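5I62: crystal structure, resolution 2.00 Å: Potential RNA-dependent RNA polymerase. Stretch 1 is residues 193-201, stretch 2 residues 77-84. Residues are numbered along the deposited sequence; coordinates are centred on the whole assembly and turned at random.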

# COMPACT_ATOMS: atom_id res chain seq x y z
N PRO A 193 -8.68 1.35 19.98
CA PRO A 193 -9.06 2.68 20.48
C PRO A 193 -8.01 3.34 21.36
O PRO A 193 -8.13 4.54 21.61
CB PRO A 193 -10.35 2.39 21.27
CG PRO A 193 -10.14 1.00 21.78
CD PRO A 193 -9.46 0.27 20.62
N LYS A 194 -6.99 2.62 21.84
CA LYS A 194 -6.02 3.24 22.74
C LYS A 194 -4.83 3.82 21.98
O LYS A 194 -4.52 3.39 20.87
CB LYS A 194 -5.52 2.22 23.75
CG LYS A 194 -6.57 1.84 24.77
CD LYS A 194 -6.39 0.42 25.18
CE LYS A 194 -5.26 0.29 26.17
NZ LYS A 194 -3.95 0.56 25.52
N PRO A 195 -4.12 4.78 22.57
CA PRO A 195 -2.90 5.30 21.92
C PRO A 195 -1.83 4.23 21.73
O PRO A 195 -1.02 4.35 20.81
CB PRO A 195 -2.42 6.41 22.86
CG PRO A 195 -3.06 6.10 24.18
CD PRO A 195 -4.39 5.46 23.85
N THR A 196 -1.82 3.19 22.57
CA THR A 196 -0.86 2.11 22.38
C THR A 196 -1.31 1.08 21.34
O THR A 196 -0.57 0.13 21.07
CB THR A 196 -0.59 1.40 23.71
OG1 THR A 196 -1.84 1.07 24.33
CG2 THR A 196 0.19 2.31 24.65
N ASP A 197 -2.48 1.25 20.73
CA ASP A 197 -2.95 0.32 19.70
C ASP A 197 -2.48 0.69 18.29
O ASP A 197 -2.73 -0.06 17.35
CB ASP A 197 -4.48 0.24 19.72
CG ASP A 197 -5.02 -0.47 20.97
OD1 ASP A 197 -4.32 -1.35 21.51
OD2 ASP A 197 -6.17 -0.17 21.39
N VAL A 198 -1.81 1.83 18.12
CA VAL A 198 -1.44 2.29 16.79
C VAL A 198 -0.39 1.36 16.21
O VAL A 198 0.63 1.07 16.86
CB VAL A 198 -0.93 3.74 16.83
CG1 VAL A 198 -0.48 4.19 15.45
CG2 VAL A 198 -2.00 4.67 17.38
N LYS A 199 -0.65 0.87 14.99
CA LYS A 199 0.29 0.04 14.24
C LYS A 199 1.48 0.88 13.80
O LYS A 199 1.29 1.93 13.18
CB LYS A 199 -0.37 -0.55 12.99
CG LYS A 199 -1.37 -1.67 13.17
CD LYS A 199 -1.02 -2.57 14.32
CE LYS A 199 -1.92 -2.26 15.50
NZ LYS A 199 -1.47 -2.85 16.79
N GLN A 200 2.69 0.39 14.06
CA GLN A 200 3.91 1.15 13.78
C GLN A 200 4.53 0.63 12.48
O GLN A 200 5.42 -0.22 12.48
CB GLN A 200 4.88 1.05 14.96
CG GLN A 200 4.26 1.42 16.31
CD GLN A 200 3.98 2.90 16.41
OE1 GLN A 200 4.86 3.73 16.20
NE2 GLN A 200 2.74 3.25 16.77
N ARG A 201 4.09 1.20 11.36
CA ARG A 201 4.57 0.74 10.06
C ARG A 201 5.98 1.28 9.78
O ARG A 201 6.27 2.45 10.03
CB ARG A 201 3.62 1.16 8.94
CG ARG A 201 2.26 0.46 8.94
CD ARG A 201 1.50 0.75 7.63
NE ARG A 201 2.40 0.93 6.49
CZ ARG A 201 2.32 1.92 5.60
NH1 ARG A 201 1.34 2.82 5.69
NH2 ARG A 201 3.20 2.01 4.62
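Stretch 2, residues 77-84: GPMSVMLP

What holds the middle of the contact together? Val 198, buried and with its CA-to-CB bond directed toward stretch 2, fits between Pro 78 and Val 81. Its CG2 lies 3.9 Å from Pro 78 CB and also 3.9 Å from Val 81 CB, and the same methyl comes within 3.3 Å of Pro 78 O. Val 81, chi1 in the t well, also meets the turn before Val 198: its CG2 is 3.9 Å from Pro 195 CB.

How does stretch 2 run past stretch 1? It has no regular helix or strand, and it follows stretch 1 in the same direction: Gly 77 begins beside Pro 193, Met 79 comes level with Val 198, and Met 82 with Gln 200, their CA atoms 6.8 Å apart. Pro 78, Val 81 and Leu 83 point toward stretch 1, whereas Met 79, Ser 80 and Met 82 point away.

Why can the chains come so close at Gly 77? Pro 193 CA is 3.9 Å from Gly 77 CA, and a CB on the glycine would clash with that proline atom. The backbone angles of Gly 77, phi 164° and psi -165°, by themselves call for glycine. Next to it, Pro 78 CD packs 3.3 Å from Pro 193 O. The loop here is braced internally, Lys 194 N donating to Asp 197 OD2 at 2.9 Å.

What closes the polar edge? The Gln 200 amide reads the backbone of stretch 2 like a neighbouring peptide group. Its NE2 donates to Val 81 O at 2.8 Å, and its OE1 accepts from Leu 83 N at 2.8 Å, both nearly linear. NE2 also donates to Val 198 O at 3.0 Å, which ties the amide to its own chain. Leu 83 CG packs 3.6 Å from Gln 200 CD.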

# COMPACT_ATOMS: atom_id res chain seq x y z
N GLY A 77 -9.53 4.01 16.08
CA GLY A 77 -8.77 4.65 17.13
C GLY A 77 -7.70 5.59 16.58
O GLY A 77 -7.70 5.96 15.40
N PRO A 78 -6.76 5.97 17.44
CA PRO A 78 -5.71 6.92 17.03
C PRO A 78 -4.87 6.36 15.88
O PRO A 78 -4.77 5.15 15.68
CB PRO A 78 -4.87 7.10 18.30
CG PRO A 78 -5.80 6.71 19.45
CD PRO A 78 -6.67 5.62 18.87
N MET A 79 -4.26 7.28 15.13
CA MET A 79 -3.30 6.95 14.09
C MET A 79 -1.98 7.71 14.21
O MET A 79 -1.05 7.42 13.45
CB MET A 79 -3.87 7.24 12.70
CG MET A 79 -5.22 6.65 12.45
SD MET A 79 -6.02 7.49 11.07
CE MET A 79 -5.01 6.89 9.72
N SER A 80 -1.87 8.67 15.11
CA SER A 80 -0.74 9.57 15.11
C SER A 80 0.37 9.15 16.06
O SER A 80 1.46 9.73 16.02
CB SER A 80 -1.21 10.97 15.47
OG SER A 80 -1.76 10.96 16.78
N VAL A 81 0.11 8.20 16.95
CA VAL A 81 1.07 7.91 18.01
C VAL A 81 2.22 7.12 17.41
O VAL A 81 2.07 5.94 17.05
CB VAL A 81 0.43 7.17 19.19
CG1 VAL A 81 1.49 6.84 20.24
CG2 VAL A 81 -0.68 8.02 19.80
N MET A 82 3.37 7.76 17.32
CA MET A 82 4.59 7.17 16.79
C MET A 82 5.54 6.83 17.94
O MET A 82 5.96 7.73 18.68
CB MET A 82 5.22 8.14 15.79
CG MET A 82 6.58 7.76 15.32
SD MET A 82 7.31 9.10 14.33
CE MET A 82 8.74 8.26 13.72
N LEU A 83 5.87 5.56 18.08
CA LEU A 83 6.72 5.14 19.19
C LEU A 83 8.16 5.60 18.96
O LEU A 83 8.58 5.81 17.82
CB LEU A 83 6.68 3.63 19.35
CG LEU A 83 5.35 2.95 19.74
CD1 LEU A 83 5.55 1.46 19.91
CD2 LEU A 83 4.79 3.56 21.02
N PRO A 84 8.93 5.77 20.04
CA PRO A 84 10.36 6.10 19.89
C PRO A 84 11.10 4.97 19.19
O PRO A 84 10.67 3.82 19.21
CB PRO A 84 10.86 6.26 21.33
CG PRO A 84 9.65 6.37 22.18
CD PRO A 84 8.49 5.75 21.45